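Local coordinates for YceI-like domain protein (Burkholderia cenocepacia BC7, PDB 5IXH) that binds a long polyprenyl diphosphate inside a lipocalin-like beta barrel and probably captures antibiotics outside the bacterial cell, at residues P129-A134 with V148-Q153; A31-D36 with G43-T48; S9-V14 with G24-F29. One frame throughout, in Å; residues are numbered along the deposited sequence.

Contact 1. Residues P129-A134 with V148-Q153; sequences PIKRSA and VADEVQ. With OTP ((2E,6E,10E,14E,18E,22E,26E)-3,7,11,15,19,23,27,31-octamethyldotriaconta-2,6,10,14,18,22,26,30-octaenyl trihydrogen diphosphate), chain C.
R132 shows how one arginine can tie the end of a strand to a neighbouring loop. Its CB faces the ligand, 3.6 Å from the methyl carbon C28 of OTP. CG takes the crowded position between the backbone N and the carbonyl carbon (chi1 65°) and passes beside the D150 carboxylate, and CD moves on to the carbonyl of A149. Extension from CG to NE gives the chain reach, and the turn at chi4 (77°) presents the guanidinium edge to two successive backbone carbonyls: NE donates to A149 O at 3.0 Å and NH2 to V148 O at 2.8 Å. Both oxygens lie in the guanidinium plane, although the nitrogens sit above the planes of the carbonyls they bind. NH2 also reaches W142 O, and NH1 reaches V137 O and G138 O, so backbone oxygens surround the cation and fix its rotation.

D150, in the loop just before strand 151-160, answers from across the contact. Its carbonyl accepts R132 N almost straight (173° at the hydrogen), while its carboxylate turns to S133 and grips it twice through syn lone pairs, OD1 taking S133 N at 2.8 Å and OD2 taking S133 OG at 2.6 Å. The carboxylate thus holds the first turn of the 3-10 segment beginning at R132. Its charge, well out of the guanidinium plane, probably adds only a general attraction.

I130 and V152 form an antiparallel hydrogen-bonded pair, N to O at 2.9 Å each way. Their side chains share the inner face, where V152 CG2 meets OTP C28 at 3.8 Å, whereas P129, K131, E151 and Q153 occupy the other. Such a pairing, with apolar side chains inward and mostly polar ones outward, is characteristic of the lipocalin-like barrel of YceI proteins, here lining the isoprenoid pocket.

Contact 2. Residues A31-D36 with G43-T48; sequences AQVKFD and GSAQMT. With OTP ((2E,6E,10E,14E,18E,22E,26E)-3,7,11,15,19,23,27,31-octamethyldotriaconta-2,6,10,14,18,22,26,30-octaenyl trihydrogen diphosphate), chain C.
Four backbone hydrogen bonds hold 31-34 against 44-48, in two reciprocal pairs. Q32 and Q46 exchange N-H groups and carbonyls at 2.9 Å in both directions, with each donor in the plane of the carbonyl it meets. K34 N gives S44 O a nearly straight bond of 2.8 Å (175° at the hydrogen), and S44 N returns to K34 O.

Polar side chains meet on the face of Q32, K34, S44 and Q46. The two glutamines run side by side in the same direction with their amide planes stacked, 26° apart. CG of Q32 stands beside its backbone N, that of Q46 in the crowded position. The aliphatic part of K34 lies along S44 OG, its CD 3.6 Å away. A water bridges S44 OG and, weakly, Q32 O.

This is an antiparallel beta hairpin of the YceI-like barrel, and its other face, that of A31, V33, A45 and M47, turns to the pocket.

Apolar contacts there are chiefly with the OTP chain. V33 CG1 touches C1, one of the two terminal methyls, at 3.5 Å, and the A45 methyl meets C6. M47, extended through chi1 and chi2 (both near 180°), brings SD to 3.4 Å from C16, and the bend at chi3 turns CE toward C14. Beyond the strand, one face of the F35 ring lies under OTP C3, offset toward the rim, and Y94 packs edge-to-face with the same ring.

Contact 3. Residues S9-V14 with G24-F29; sequences SKVSAV and GAFKKF. With OTP ((2E,6E,10E,14E,18E,22E,26E)-3,7,11,15,19,23,27,31-octamethyldotriaconta-2,6,10,14,18,22,26,30-octaenyl trihydrogen diphosphate), chain C.
V11 packs tightly because its two methyls are given to two different aromatic rings. With CG1 anti to the backbone N (chi1 180°), CG2 stands beside that nitrogen and sits over the centre of the F29 ring, 3.8 Å from the centroid and 10° off the normal, a clear CH-pi contact. CG1 approaches the CD2 corner of F26 at 4.0 Å. F29 holds CG in the crowded position (chi1 59°), which sets its ring under V11 while CZ comes to 3.8 Å from S9 CB at the ring edge. The F26 ring continues inward, where CZ is 3.7 Å from the methyl carbon C23 of OTP, and F54 and I49 also pack against it. S12 is buried too, its CB 3.1 Å from G24 O and its OG bound to E23 and K155.

Strands 10-15 and 22-34 form a beta hairpin of the lipocalin-like barrel. Within 9-14 and 24-29, A13 and G24 form a hydrogen-bonded pair, A13 N to G24 O at 2.9 Å and G24 N back to A13 O. The A13 methyl points into the barrel toward OTP C26.

At V11 and F26 the pairing opens: F26 N binds V11 O directly, but a water accepts from V11 N at 3.1 Å and probably donates to F26 O at 2.7 Å. On the solvent side, the long chain of exposed K10 only grazes the A25 methyl with CE.

In the fold
Along the chain the contacts follow in series: contact 3, then contact 2, then contact 1. All belong to one curled antiparallel sheet. Contacts 2 and 3 share strand 22-34, which pairs with 44-50 in one and with 10-15 in the other; their centres are about 17 Å apart, and M47 SD packs on V11 CG2. Contacts 1 and 3 meet where strands 10-15 and 151-160 run side by side, with a probable hydrogen bond between Q153 O and V14 N. Contacts 1 and 2, about 25 Å apart between centres, lie on opposite sides of the chain's centre. Contacts 1 and 3 flank neighbouring parts of OTP near its middle and contact 2 holds its far, apolar end, all in one elongated pocket.

Contact 1. Residues P129-A134 with V148-Q153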
# COMPACT_ATOMS: atom_id res chain seq x y z
N PRO A 129 -4.82 6.72 -2.61
CA PRO A 129 -6.23 6.32 -2.55
C PRO A 129 -6.56 5.37 -3.70
O PRO A 129 -6.14 5.58 -4.84
CB PRO A 129 -6.98 7.64 -2.72
CG PRO A 129 -6.02 8.55 -3.43
CD PRO A 129 -4.63 8.09 -3.10
N ILE A 130 -7.28 4.31 -3.37
CA ILE A 130 -7.77 3.38 -4.37
C ILE A 130 -9.24 3.10 -4.13
O ILE A 130 -9.76 3.36 -3.04
CB ILE A 130 -7.00 2.05 -4.36
CG1 ILE A 130 -7.20 1.25 -3.05
CG2 ILE A 130 -5.50 2.29 -4.64
CD1 ILE A 130 -6.80 -0.24 -3.18
N LYS A 131 -9.89 2.53 -5.13
CA LYS A 131 -11.21 1.95 -4.96
C LYS A 131 -11.03 0.45 -4.78
O LYS A 131 -10.50 -0.23 -5.65
CB LYS A 131 -12.06 2.21 -6.20
CG LYS A 131 -12.45 3.66 -6.38
CD LYS A 131 -13.35 3.84 -7.60
CE LYS A 131 -14.12 5.16 -7.53
NZ LYS A 131 -13.31 6.27 -6.95
N ARG A 132 -11.50 -0.08 -3.66
CA ARG A 132 -11.41 -1.52 -3.42
C ARG A 132 -12.10 -2.31 -4.51
O ARG A 132 -11.64 -3.41 -4.86
CB ARG A 132 -11.93 -1.90 -2.02
CG ARG A 132 -13.43 -1.66 -1.79
CD ARG A 132 -13.80 -1.91 -0.34
NE ARG A 132 -15.22 -1.69 -0.12
CZ ARG A 132 -16.18 -2.54 -0.46
NH1 ARG A 132 -15.88 -3.70 -1.04
NH2 ARG A 132 -17.44 -2.23 -0.21
N SER A 133 -13.19 -1.77 -5.04
CA SER A 133 -13.95 -2.45 -6.09
C SER A 133 -13.11 -2.69 -7.36
O SER A 133 -13.35 -3.67 -8.07
CB SER A 133 -15.21 -1.66 -6.47
OG SER A 133 -14.86 -0.37 -6.94
N ALA A 134 -12.14 -1.82 -7.63
CA ALA A 134 -11.30 -1.96 -8.81
C ALA A 134 -10.47 -3.23 -8.77
O ALA A 134 -10.04 -3.73 -9.81
CB ALA A 134 -10.38 -0.76 -8.95
N VAL A 148 -19.33 -0.77 3.62
CA VAL A 148 -17.93 -0.36 3.67
C VAL A 148 -17.69 0.50 2.43
O VAL A 148 -17.96 0.06 1.32
CB VAL A 148 -16.95 -1.57 3.64
CG1 VAL A 148 -15.48 -1.11 3.61
CG2 VAL A 148 -17.23 -2.48 4.83
N ALA A 149 -17.19 1.72 2.62
CA ALA A 149 -16.97 2.62 1.50
C ALA A 149 -16.01 2.00 0.48
O ALA A 149 -15.19 1.16 0.81
CB ALA A 149 -16.42 3.95 1.98
N ASP A 150 -16.14 2.41 -0.77
CA ASP A 150 -15.28 1.92 -1.82
C ASP A 150 -13.86 2.47 -1.67
O ASP A 150 -12.87 1.75 -1.82
CB ASP A 150 -15.85 2.29 -3.19
CG ASP A 150 -15.36 1.39 -4.31
OD1 ASP A 150 -14.49 0.53 -4.06
OD2 ASP A 150 -15.85 1.56 -5.44
N GLU A 151 -13.74 3.75 -1.35
CA GLU A 151 -12.41 4.33 -1.23
C GLU A 151 -11.65 3.81 -0.02
O GLU A 151 -12.16 3.80 1.09
CB GLU A 151 -12.47 5.86 -1.16
CG GLU A 151 -11.05 6.44 -1.15
CD GLU A 151 -10.99 7.93 -1.39
OE1 GLU A 151 -10.63 8.66 -0.44
OE2 GLU A 151 -11.28 8.37 -2.52
N VAL A 152 -10.42 3.37 -0.26
CA VAL A 152 -9.49 2.94 0.79
C VAL A 152 -8.20 3.71 0.60
O VAL A 152 -7.69 3.83 -0.52
CB VAL A 152 -9.20 1.43 0.70
CG1 VAL A 152 -8.11 0.99 1.70
CG2 VAL A 152 -10.47 0.64 0.93
N GLN A 153 -7.64 4.24 1.69
CA GLN A 153 -6.38 4.95 1.63
C GLN A 153 -5.25 4.04 2.08
O GLN A 153 -5.24 3.55 3.22
CB GLN A 153 -6.42 6.20 2.50
CG GLN A 153 -7.43 7.23 2.05
CD GLN A 153 -7.45 8.44 2.96
OE1 GLN A 153 -6.85 8.44 4.03
NE2 GLN A 153 -8.15 9.49 2.53
O7 OTP C . -21.34 -2.37 12.16
P2 OTP C . -20.86 -2.90 10.83
O5 OTP C . -21.73 -4.07 10.40
O6 OTP C . -20.94 -1.81 9.78
O4 OTP C . -19.36 -3.39 10.95
P1 OTP C . -18.61 -4.28 9.88
O2 OTP C . -18.91 -5.74 10.13
O3 OTP C . -19.05 -3.90 8.48
O1 OTP C . -17.05 -4.03 10.05
C40 OTP C . -16.22 -3.64 8.97
C39 OTP C . -14.81 -3.86 9.51
C37 OTP C . -13.67 -3.55 8.82
C38 OTP C . -12.36 -3.86 9.55
C36 OTP C . -13.66 -2.96 7.39
C35 OTP C . -12.67 -3.77 6.53
C34 OTP C . -12.01 -2.91 5.44
C32 OTP C . -10.86 -3.36 4.84
C33 OTP C . -10.21 -4.69 5.25
C31 OTP C . -10.19 -2.52 3.74
C30 OTP C . -9.88 -3.42 2.52
C29 OTP C . -8.40 -3.18 2.20
C27 OTP C . -7.97 -2.80 0.95
C28 OTP C . -8.88 -2.59 -0.26
C26 OTP C . -6.46 -2.57 0.82
C25 OTP C . -5.91 -3.20 -0.47
C24 OTP C . -4.44 -2.78 -0.33
C22 OTP C . -3.43 -3.69 -0.25
C23 OTP C . -3.64 -5.20 -0.33
C21 OTP C . -2.02 -3.12 -0.10
C20 OTP C . -1.45 -3.08 -1.52
C19 OTP C . -0.31 -2.05 -1.48
C17 OTP C . 0.93 -2.33 -2.01
C18 OTP C . 1.21 -3.68 -2.67
C16 OTP C . 2.07 -1.30 -1.98
C15 OTP C . 1.71 -0.04 -1.17
C14 OTP C . 2.73 1.05 -1.52
C12 OTP C . 2.57 1.83 -2.64
C13 OTP C . 1.37 1.69 -3.59
C11 OTP C . 3.59 2.92 -2.99
C10 OTP C . 4.99 2.61 -2.43
C9 OTP C . 5.91 3.61 -3.14
C7 OTP C . 7.28 3.48 -3.10
C8 OTP C . 7.93 2.33 -2.33
C6 OTP C . 8.11 4.52 -3.86
C5 OTP C . 9.29 5.00 -3.00
C4 OTP C . 9.66 6.38 -3.58
C2 OTP C . 10.78 6.63 -4.34
C3 OTP C . 10.99 8.06 -4.83
C1 OTP C . 11.81 5.55 -4.70

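Contact 2. Residues A31-D36 with G43-T48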
# COMPACT_ATOMS: atom_id res chain seq x y z
N ALA A 31 10.34 -4.59 0.82
CA ALA A 31 10.46 -3.52 -0.13
C ALA A 31 11.92 -3.29 -0.47
O ALA A 31 12.80 -3.53 0.35
CB ALA A 31 9.81 -2.25 0.40
N GLN A 32 12.15 -2.82 -1.70
CA GLN A 32 13.47 -2.45 -2.19
C GLN A 32 13.33 -1.07 -2.81
O GLN A 32 12.38 -0.80 -3.54
CB GLN A 32 13.95 -3.46 -3.25
CG GLN A 32 13.54 -4.91 -2.99
CD GLN A 32 14.13 -5.92 -3.99
OE1 GLN A 32 13.84 -7.12 -3.91
NE2 GLN A 32 14.96 -5.44 -4.92
N VAL A 33 14.26 -0.19 -2.50
CA VAL A 33 14.28 1.15 -3.05
C VAL A 33 15.67 1.51 -3.51
O VAL A 33 16.66 1.23 -2.83
CB VAL A 33 13.80 2.19 -2.02
CG1 VAL A 33 13.82 3.58 -2.62
CG2 VAL A 33 12.40 1.86 -1.53
N LYS A 34 15.76 2.14 -4.67
CA LYS A 34 17.00 2.70 -5.15
C LYS A 34 16.68 4.14 -5.52
O LYS A 34 15.95 4.37 -6.47
CB LYS A 34 17.49 1.92 -6.37
CG LYS A 34 17.43 0.41 -6.20
CD LYS A 34 17.80 -0.31 -7.49
CE LYS A 34 17.55 -1.81 -7.37
NZ LYS A 34 17.80 -2.53 -8.65
N PHE A 35 17.19 5.11 -4.75
CA PHE A 35 16.82 6.50 -4.96
C PHE A 35 17.89 7.49 -4.57
O PHE A 35 18.37 7.47 -3.43
CB PHE A 35 15.55 6.85 -4.17
CG PHE A 35 15.03 8.23 -4.49
CD1 PHE A 35 14.40 8.46 -5.69
CD2 PHE A 35 15.19 9.28 -3.61
CE1 PHE A 35 13.93 9.72 -6.01
CE2 PHE A 35 14.72 10.54 -3.92
CZ PHE A 35 14.08 10.75 -5.13
N ASP A 36 18.24 8.36 -5.51
CA ASP A 36 19.19 9.43 -5.32
C ASP A 36 18.51 10.67 -5.86
O ASP A 36 18.23 10.73 -7.05
CB ASP A 36 20.44 9.14 -6.14
CG ASP A 36 21.50 10.22 -6.02
OD1 ASP A 36 21.20 11.31 -5.49
OD2 ASP A 36 22.63 9.96 -6.47
N GLY A 43 15.57 6.37 -10.40
CA GLY A 43 15.30 5.54 -9.24
C GLY A 43 14.26 4.46 -9.49
O GLY A 43 13.60 4.42 -10.53
N SER A 44 14.10 3.59 -8.51
CA SER A 44 13.09 2.56 -8.60
C SER A 44 12.70 2.07 -7.23
O SER A 44 13.46 2.24 -6.26
CB SER A 44 13.58 1.41 -9.45
OG SER A 44 14.66 0.76 -8.83
N ALA A 45 11.53 1.48 -7.13
CA ALA A 45 11.08 0.92 -5.87
C ALA A 45 10.13 -0.20 -6.15
O ALA A 45 9.37 -0.16 -7.13
CB ALA A 45 10.38 1.98 -5.04
N GLN A 46 10.14 -1.19 -5.28
CA GLN A 46 9.14 -2.24 -5.32
C GLN A 46 8.74 -2.60 -3.91
O GLN A 46 9.55 -2.47 -2.98
CB GLN A 46 9.66 -3.47 -6.05
CG GLN A 46 10.89 -4.07 -5.45
CD GLN A 46 11.32 -5.33 -6.18
OE1 GLN A 46 11.31 -6.42 -5.62
NE2 GLN A 46 11.72 -5.17 -7.43
N MET A 47 7.51 -3.07 -3.76
CA MET A 47 7.02 -3.57 -2.49
C MET A 47 6.21 -4.82 -2.71
O MET A 47 5.44 -4.91 -3.68
CB MET A 47 6.14 -2.54 -1.81
CG MET A 47 5.58 -2.99 -0.49
SD MET A 47 4.62 -1.70 0.30
CE MET A 47 5.86 -0.42 0.41
N THR A 48 6.34 -5.77 -1.80
CA THR A 48 5.60 -7.02 -1.81
C THR A 48 4.99 -7.19 -0.45
O THR A 48 5.70 -7.28 0.56
CB THR A 48 6.53 -8.16 -2.10
OG1 THR A 48 7.20 -7.89 -3.35
CG2 THR A 48 5.78 -9.46 -2.19
O7 OTP C . -21.34 -2.37 12.16
P2 OTP C . -20.86 -2.90 10.83
O5 OTP C . -21.73 -4.07 10.40
O6 OTP C . -20.94 -1.81 9.78
O4 OTP C . -19.36 -3.39 10.95
P1 OTP C . -18.61 -4.28 9.88
O2 OTP C . -18.91 -5.74 10.13
O3 OTP C . -19.05 -3.90 8.48
O1 OTP C . -17.05 -4.03 10.05
C40 OTP C . -16.22 -3.64 8.97
C39 OTP C . -14.81 -3.86 9.51
C37 OTP C . -13.67 -3.55 8.82
C38 OTP C . -12.36 -3.86 9.55
C36 OTP C . -13.66 -2.96 7.39
C35 OTP C . -12.67 -3.77 6.53
C34 OTP C . -12.01 -2.91 5.44
C32 OTP C . -10.86 -3.36 4.84
C33 OTP C . -10.21 -4.69 5.25
C31 OTP C . -10.19 -2.52 3.74
C30 OTP C . -9.88 -3.42 2.52
C29 OTP C . -8.40 -3.18 2.20
C27 OTP C . -7.97 -2.80 0.95
C28 OTP C . -8.88 -2.59 -0.26
C26 OTP C . -6.46 -2.57 0.82
C25 OTP C . -5.91 -3.20 -0.47
C24 OTP C . -4.44 -2.78 -0.33
C22 OTP C . -3.43 -3.69 -0.25
C23 OTP C . -3.64 -5.20 -0.33
C21 OTP C . -2.02 -3.12 -0.10
C20 OTP C . -1.45 -3.08 -1.52
C19 OTP C . -0.31 -2.05 -1.48
C17 OTP C . 0.93 -2.33 -2.01
C18 OTP C . 1.21 -3.68 -2.67
C16 OTP C . 2.07 -1.30 -1.98
C15 OTP C . 1.71 -0.04 -1.17
C14 OTP C . 2.73 1.05 -1.52
C12 OTP C . 2.57 1.83 -2.64
C13 OTP C . 1.37 1.69 -3.59
C11 OTP C . 3.59 2.92 -2.99
C10 OTP C . 4.99 2.61 -2.43
C9 OTP C . 5.91 3.61 -3.14
C7 OTP C . 7.28 3.48 -3.10
C8 OTP C . 7.93 2.33 -2.33
C6 OTP C . 8.11 4.52 -3.86
C5 OTP C . 9.29 5.00 -3.00
C4 OTP C . 9.66 6.38 -3.58
C2 OTP C . 10.78 6.63 -4.34
C3 OTP C . 10.99 8.06 -4.83
C1 OTP C . 11.81 5.55 -4.70
O HOH W 1 13.90 -1.24 -6.49

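Contact 3. Residues S9-V14 with G24-F29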
# COMPACT_ATOMS: atom_id res chain seq x y z
N SER A 9 9.30 0.41 9.44
CA SER A 9 8.42 0.81 8.35
C SER A 9 6.99 0.36 8.64
O SER A 9 6.75 -0.52 9.50
CB SER A 9 8.90 0.18 7.05
OG SER A 9 10.18 0.69 6.70
N LYS A 10 6.05 0.95 7.93
CA LYS A 10 4.65 0.63 8.13
C LYS A 10 3.90 0.79 6.84
O LYS A 10 4.12 1.74 6.08
CB LYS A 10 4.04 1.58 9.17
CG LYS A 10 2.66 1.16 9.68
CD LYS A 10 1.89 2.35 10.25
CE LYS A 10 0.72 1.89 11.11
NZ LYS A 10 -0.20 3.02 11.45
N VAL A 11 3.02 -0.16 6.57
CA VAL A 11 2.07 -0.05 5.47
C VAL A 11 0.70 -0.37 6.06
O VAL A 11 0.52 -1.42 6.69
CB VAL A 11 2.37 -1.02 4.34
CG1 VAL A 11 1.35 -0.87 3.21
CG2 VAL A 11 3.77 -0.77 3.79
N SER A 12 -0.24 0.54 5.86
CA SER A 12 -1.58 0.39 6.42
C SER A 12 -2.63 0.77 5.40
O SER A 12 -2.32 1.34 4.35
CB SER A 12 -1.74 1.22 7.69
OG SER A 12 -1.69 2.60 7.43
N ALA A 13 -3.87 0.40 5.70
CA ALA A 13 -5.01 0.74 4.86
C ALA A 13 -6.13 1.24 5.75
O ALA A 13 -6.43 0.64 6.78
CB ALA A 13 -5.45 -0.44 4.05
N VAL A 14 -6.67 2.39 5.36
CA VAL A 14 -7.75 3.02 6.11
C VAL A 14 -9.02 2.94 5.29
O VAL A 14 -9.05 3.44 4.15
CB VAL A 14 -7.45 4.49 6.40
CG1 VAL A 14 -8.55 5.08 7.22
CG2 VAL A 14 -6.10 4.63 7.11
N GLY A 24 -6.09 -0.84 9.37
CA GLY A 24 -5.40 -2.10 9.57
C GLY A 24 -3.99 -1.94 9.05
O GLY A 24 -3.72 -1.09 8.18
N ALA A 25 -3.06 -2.72 9.57
CA ALA A 25 -1.67 -2.67 9.14
C ALA A 25 -1.18 -4.02 8.69
O ALA A 25 -1.56 -5.05 9.27
CB ALA A 25 -0.79 -2.17 10.26
N PHE A 26 -0.36 -4.05 7.65
CA PHE A 26 0.24 -5.29 7.19
C PHE A 26 1.50 -5.53 7.99
O PHE A 26 2.43 -4.71 7.99
CB PHE A 26 0.55 -5.21 5.71
CG PHE A 26 -0.66 -5.07 4.86
CD1 PHE A 26 -1.38 -6.20 4.47
CD2 PHE A 26 -1.09 -3.83 4.42
CE1 PHE A 26 -2.51 -6.09 3.69
CE2 PHE A 26 -2.22 -3.72 3.62
CZ PHE A 26 -2.93 -4.84 3.25
N LYS A 27 1.55 -6.63 8.72
CA LYS A 27 2.66 -6.88 9.60
C LYS A 27 3.86 -7.50 8.88
O LYS A 27 4.97 -7.49 9.40
CB LYS A 27 2.21 -7.75 10.76
CG LYS A 27 1.14 -7.09 11.63
CD LYS A 27 1.62 -5.74 12.18
CE LYS A 27 0.61 -5.12 13.14
NZ LYS A 27 1.05 -3.76 13.58
N LYS A 28 3.63 -8.04 7.69
CA LYS A 28 4.69 -8.67 6.93
C LYS A 28 4.71 -8.13 5.50
O LYS A 28 3.74 -8.28 4.73
CB LYS A 28 4.54 -10.17 6.88
CG LYS A 28 4.70 -10.87 8.23
CD LYS A 28 4.58 -12.39 8.06
CE LYS A 28 4.41 -13.12 9.39
NZ LYS A 28 4.17 -14.58 9.17
N PHE A 29 5.82 -7.49 5.14
CA PHE A 29 6.04 -7.03 3.78
C PHE A 29 7.51 -6.88 3.56
O PHE A 29 8.29 -6.87 4.51
CB PHE A 29 5.29 -5.72 3.51
CG PHE A 29 5.68 -4.59 4.41
CD1 PHE A 29 6.76 -3.76 4.11
CD2 PHE A 29 4.94 -4.33 5.56
CE1 PHE A 29 7.10 -2.70 4.94
CE2 PHE A 29 5.28 -3.27 6.39
CZ PHE A 29 6.36 -2.46 6.08
O7 OTP C . -21.34 -2.37 12.16
P2 OTP C . -20.86 -2.90 10.83
O5 OTP C . -21.73 -4.07 10.40
O6 OTP C . -20.94 -1.81 9.78
O4 OTP C . -19.36 -3.39 10.95
P1 OTP C . -18.61 -4.28 9.88
O2 OTP C . -18.91 -5.74 10.13
O3 OTP C . -19.05 -3.90 8.48
O1 OTP C . -17.05 -4.03 10.05
C40 OTP C . -16.22 -3.64 8.97
C39 OTP C . -14.81 -3.86 9.51
C37 OTP C . -13.67 -3.55 8.82
C38 OTP C . -12.36 -3.86 9.55
C36 OTP C . -13.66 -2.96 7.39
C35 OTP C . -12.67 -3.77 6.53
C34 OTP C . -12.01 -2.91 5.44
C32 OTP C . -10.86 -3.36 4.84
C33 OTP C . -10.21 -4.69 5.25
C31 OTP C . -10.19 -2.52 3.74
C30 OTP C . -9.88 -3.42 2.52
C29 OTP C . -8.40 -3.18 2.20
C27 OTP C . -7.97 -2.80 0.95
C28 OTP C . -8.88 -2.59 -0.26
C26 OTP C . -6.46 -2.57 0.82
C25 OTP C . -5.91 -3.20 -0.47
C24 OTP C . -4.44 -2.78 -0.33
C22 OTP C . -3.43 -3.69 -0.25
C23 OTP C . -3.64 -5.20 -0.33
C21 OTP C . -2.02 -3.12 -0.10
C20 OTP C . -1.45 -3.08 -1.52
C19 OTP C . -0.31 -2.05 -1.48
C17 OTP C . 0.93 -2.33 -2.01
C18 OTP C . 1.21 -3.68 -2.67
C16 OTP C . 2.07 -1.30 -1.98
C15 OTP C . 1.71 -0.04 -1.17
C14 OTP C . 2.73 1.05 -1.52
C12 OTP C . 2.57 1.83 -2.64
C13 OTP C . 1.37 1.69 -3.59
C11 OTP C . 3.59 2.92 -2.99
C10 OTP C . 4.99 2.61 -2.43
C9 OTP C . 5.91 3.61 -3.14
C7 OTP C . 7.28 3.48 -3.10
C8 OTP C . 7.93 2.33 -2.33
C6 OTP C . 8.11 4.52 -3.86
C5 OTP C . 9.29 5.00 -3.00
C4 OTP C . 9.66 6.38 -3.58
C2 OTP C . 10.78 6.63 -4.34
C3 OTP C . 10.99 8.06 -4.83
C1 OTP C . 11.81 5.55 -4.70
O HOH W 2 3.03 -2.22 8.93